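Local coordinates for beta-galactosidase/beta-glucuronidase (Faecalibacterium prausnitzii L2-6, PDB 6MVF), which binds flavin mononucleotide and, as a family 2 glycoside hydrolase, probably hydrolyses beta-glucuronides, releasing glucuronic acid, at residues F568-Y571 with Q572-A576. Sequence-based numbering, arbitrary orientation.
Sequences FYVY and QAYWA
Tyr571 and Trp575, one helical turn apart, lie side by side and point the same way on helix 566-575. The ring centroids are 4.6 Å apart and the planes open at 35°, an oblique pairing. Tyr571 CB sits almost squarely over the six-membered ring of Trp575, 3.9 Å from its centroid, in a CH-pi contact, and Tyr571 CD1 lies over the same face, offset toward the rim. Trp575 CG stands beside its own backbone N (chi1 -64°), which swings the indole back along the helix to present that face to Tyr571. With an alanine in place of Trp575, Tyr571 CB and CD1 would probably lose the indole face they pack on, and Leu327 one of its aromatic neighbours. Around the helix, the extended side chain of Gln572 runs back past two rings. Its OE1 approaches Tyr569 CD1 at 3.4 Å, with amide and ring planes 68° apart, while NE2 lies 3.9 Å from Phe568 CE1 and donates to Glu326 O. On a third side Val570 CG1 packs against Tyr574 CD1 at 4.1 Å. Backbone i-to-i+4 bonds underlie these pairs, from Gln572 N to Phe568 O (2.9 Å) through to a weak, bent one from Trp575 N to Tyr571 O, just before Ala576 leaves the helical conformation. Tyr571 OH is hydrogen-bonded to His514 ND1 and to Tyr487 OH, and Tyr574 OH to Gln519. These last turns of the helix thus pack on TIM-barrel helices 314-327, through Leu327, and 507-522, while Tyr569 and Val570 meet Tyr601 of strand 596-602, joining the barrel to the beta-strands that follow.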
ATOM      1  N   PHE A 568     -25.427 -22.449   6.886  1.00 27.70           N
ATOM      2  CA  PHE A 568     -24.091 -21.997   7.241  1.00 22.94           C
ATOM      3  C   PHE A 568     -23.959 -21.813   8.751  1.00 27.02           C
ATOM      4  O   PHE A 568     -22.982 -22.264   9.357  1.00 25.31           O
ATOM      5  CB  PHE A 568     -23.799 -20.710   6.483  1.00 29.16           C
ATOM      6  CG  PHE A 568     -22.573 -19.980   6.941  1.00 30.32           C
ATOM      7  CD1 PHE A 568     -22.624 -19.122   8.047  1.00 24.96           C
ATOM      8  CD2 PHE A 568     -21.376 -20.110   6.237  1.00 24.39           C
ATOM      9  CE1 PHE A 568     -21.495 -18.452   8.455  1.00 30.55           C
ATOM     10  CE2 PHE A 568     -20.245 -19.426   6.632  1.00 25.11           C
ATOM     11  CZ  PHE A 568     -20.295 -18.601   7.739  1.00 25.65           C
ATOM     12  N   TYR A 569     -24.954 -21.178   9.381  1.00 28.73           N
ATOM     13  CA  TYR A 569     -24.884 -20.856  10.802  1.00 23.01           C
ATOM     14  C   TYR A 569     -25.127 -22.063  11.694  1.00 27.48           C
ATOM     15  O   TYR A 569     -24.708 -22.045  12.856  1.00 25.99           O
ATOM     16  CB  TYR A 569     -25.879 -19.735  11.134  1.00 30.08           C
ATOM     17  CG  TYR A 569     -25.520 -18.426  10.457  1.00 29.42           C
ATOM     18  CD1 TYR A 569     -24.573 -17.562  11.018  1.00 31.21           C
ATOM     19  CD2 TYR A 569     -26.096 -18.067   9.243  1.00 27.54           C
ATOM     20  CE1 TYR A 569     -24.228 -16.363  10.394  1.00 27.64           C
ATOM     21  CE2 TYR A 569     -25.752 -16.869   8.599  1.00 29.11           C
ATOM     22  CZ  TYR A 569     -24.821 -16.031   9.181  1.00 31.37           C
ATOM     23  OH  TYR A 569     -24.479 -14.868   8.554  1.00 38.35           O
ATOM     24  N   VAL A 570     -25.792 -23.107  11.189  1.00 25.97           N
ATOM     25  CA  VAL A 570     -25.781 -24.391  11.883  1.00 24.19           C
ATOM     26  C   VAL A 570     -24.340 -24.844  12.118  1.00 27.83           C
ATOM     27  O   VAL A 570     -23.924 -25.108  13.251  1.00 25.64           O
ATOM     28  CB  VAL A 570     -26.564 -25.450  11.088  1.00 29.05           C
ATOM     29  CG1 VAL A 570     -26.296 -26.858  11.673  1.00 20.41           C
ATOM     30  CG2 VAL A 570     -28.065 -25.123  11.047  1.00 24.39           C
ATOM     31  N   TYR A 571     -23.561 -24.944  11.040  1.00 22.64           N
ATOM     32  CA  TYR A 571     -22.186 -25.404  11.169  1.00 25.89           C
ATOM     33  C   TYR A 571     -21.341 -24.428  11.964  1.00 26.02           C
ATOM     34  O   TYR A 571     -20.495 -24.850  12.759  1.00 24.65           O
ATOM     35  CB  TYR A 571     -21.588 -25.656   9.790  1.00 22.57           C
ATOM     36  CG  TYR A 571     -22.172 -26.915   9.263  1.00 21.86           C
ATOM     37  CD1 TYR A 571     -21.973 -28.105   9.930  1.00 23.76           C
ATOM     38  CD2 TYR A 571     -23.004 -26.910   8.171  1.00 28.10           C
ATOM     39  CE1 TYR A 571     -22.534 -29.262   9.492  1.00 22.53           C
ATOM     40  CE2 TYR A 571     -23.572 -28.072   7.713  1.00 22.98           C
ATOM     41  CZ  TYR A 571     -23.330 -29.247   8.372  1.00 25.13           C
ATOM     42  OH  TYR A 571     -23.895 -30.413   7.919  1.00 25.79           O
ATOM     43  N   GLN A 572     -21.569 -23.126  11.789  1.00 24.20           N
ATOM     44  CA  GLN A 572     -20.802 -22.155  12.553  1.00 25.00           C
ATOM     45  C   GLN A 572     -21.010 -22.356  14.044  1.00 28.05           C
ATOM     46  O   GLN A 572     -20.043 -22.379  14.815  1.00 27.06           O
ATOM     47  CB  GLN A 572     -21.162 -20.730  12.155  1.00 26.75           C
ATOM     48  CG  GLN A 572     -20.116 -19.754  12.643  1.00 22.05           C
ATOM     49  CD  GLN A 572     -20.358 -18.336  12.179  1.00 30.75           C
ATOM     50  OE1 GLN A 572     -21.455 -17.790  12.346  1.00 27.09           O
ATOM     51  NE2 GLN A 572     -19.320 -17.720  11.590  1.00 31.47           N
ATOM     52  N   ALA A 573     -22.264 -22.533  14.468  1.00 24.21           N
ATOM     53  CA  ALA A 573     -22.518 -22.827  15.879  1.00 28.69           C
ATOM     54  C   ALA A 573     -21.899 -24.167  16.313  1.00 25.74           C
ATOM     55  O   ALA A 573     -21.451 -24.300  17.457  1.00 26.63           O
ATOM     56  CB  ALA A 573     -24.030 -22.798  16.166  1.00 22.35           C
ATOM     57  N   TYR A 574     -21.837 -25.164  15.423  1.00 26.35           N
ATOM     58  CA  TYR A 574     -21.304 -26.462  15.825  1.00 25.44           C
ATOM     59  C   TYR A 574     -19.782 -26.516  15.791  1.00 32.88           C
ATOM     60  O   TYR A 574     -19.198 -27.351  16.485  1.00 32.15           O
ATOM     61  CB  TYR A 574     -21.861 -27.572  14.936  1.00 25.61           C
ATOM     62  CG  TYR A 574     -23.107 -28.256  15.476  1.00 31.64           C
ATOM     63  CD1 TYR A 574     -24.390 -27.749  15.215  1.00 27.26           C
ATOM     64  CD2 TYR A 574     -23.004 -29.418  16.234  1.00 26.35           C
ATOM     65  CE1 TYR A 574     -25.530 -28.382  15.709  1.00 22.36           C
ATOM     66  CE2 TYR A 574     -24.128 -30.046  16.736  1.00 28.26           C
ATOM     67  CZ  TYR A 574     -25.384 -29.531  16.467  1.00 29.40           C
ATOM     68  OH  TYR A 574     -26.486 -30.176  16.979  1.00 30.33           O
ATOM     69  N   TRP A 575     -19.132 -25.642  15.020  1.00 26.33           N
ATOM     70  CA  TRP A 575     -17.698 -25.708  14.760  1.00 24.96           C
ATOM     71  C   TRP A 575     -16.916 -24.509  15.275  1.00 27.93           C
ATOM     72  O   TRP A 575     -15.819 -24.692  15.810  1.00 31.82           O
ATOM     73  CB  TRP A 575     -17.439 -25.827  13.253  1.00 22.39           C
ATOM     74  CG  TRP A 575     -17.956 -27.070  12.609  1.00 27.23           C
ATOM     75  CD1 TRP A 575     -18.415 -28.209  13.228  1.00 21.16           C
ATOM     76  CD2 TRP A 575     -18.087 -27.299  11.200  1.00 23.59           C
ATOM     77  NE1 TRP A 575     -18.807 -29.132  12.283  1.00 23.33           N
ATOM     78  CE2 TRP A 575     -18.616 -28.596  11.033  1.00 24.79           C
ATOM     79  CE3 TRP A 575     -17.816 -26.528  10.068  1.00 22.35           C
ATOM     80  CZ2 TRP A 575     -18.860 -29.136   9.789  1.00 21.95           C
ATOM     81  CZ3 TRP A 575     -18.066 -27.063   8.839  1.00 25.79           C
ATOM     82  CH2 TRP A 575     -18.591 -28.358   8.707  1.00 24.30           C
ATOM     83  N   ALA A 576     -17.425 -23.288  15.092  1.00 22.59           N
ATOM     84  CA  ALA A 576     -16.635 -22.094  15.364  1.00 25.38           C
ATOM     85  C   ALA A 576     -16.496 -21.874  16.860  1.00 32.85           C
ATOM     86  O   ALA A 576     -17.357 -22.271  17.658  1.00 32.52           O
ATOM     87  CB  ALA A 576     -17.253 -20.844  14.721  1.00 23.85           C
TER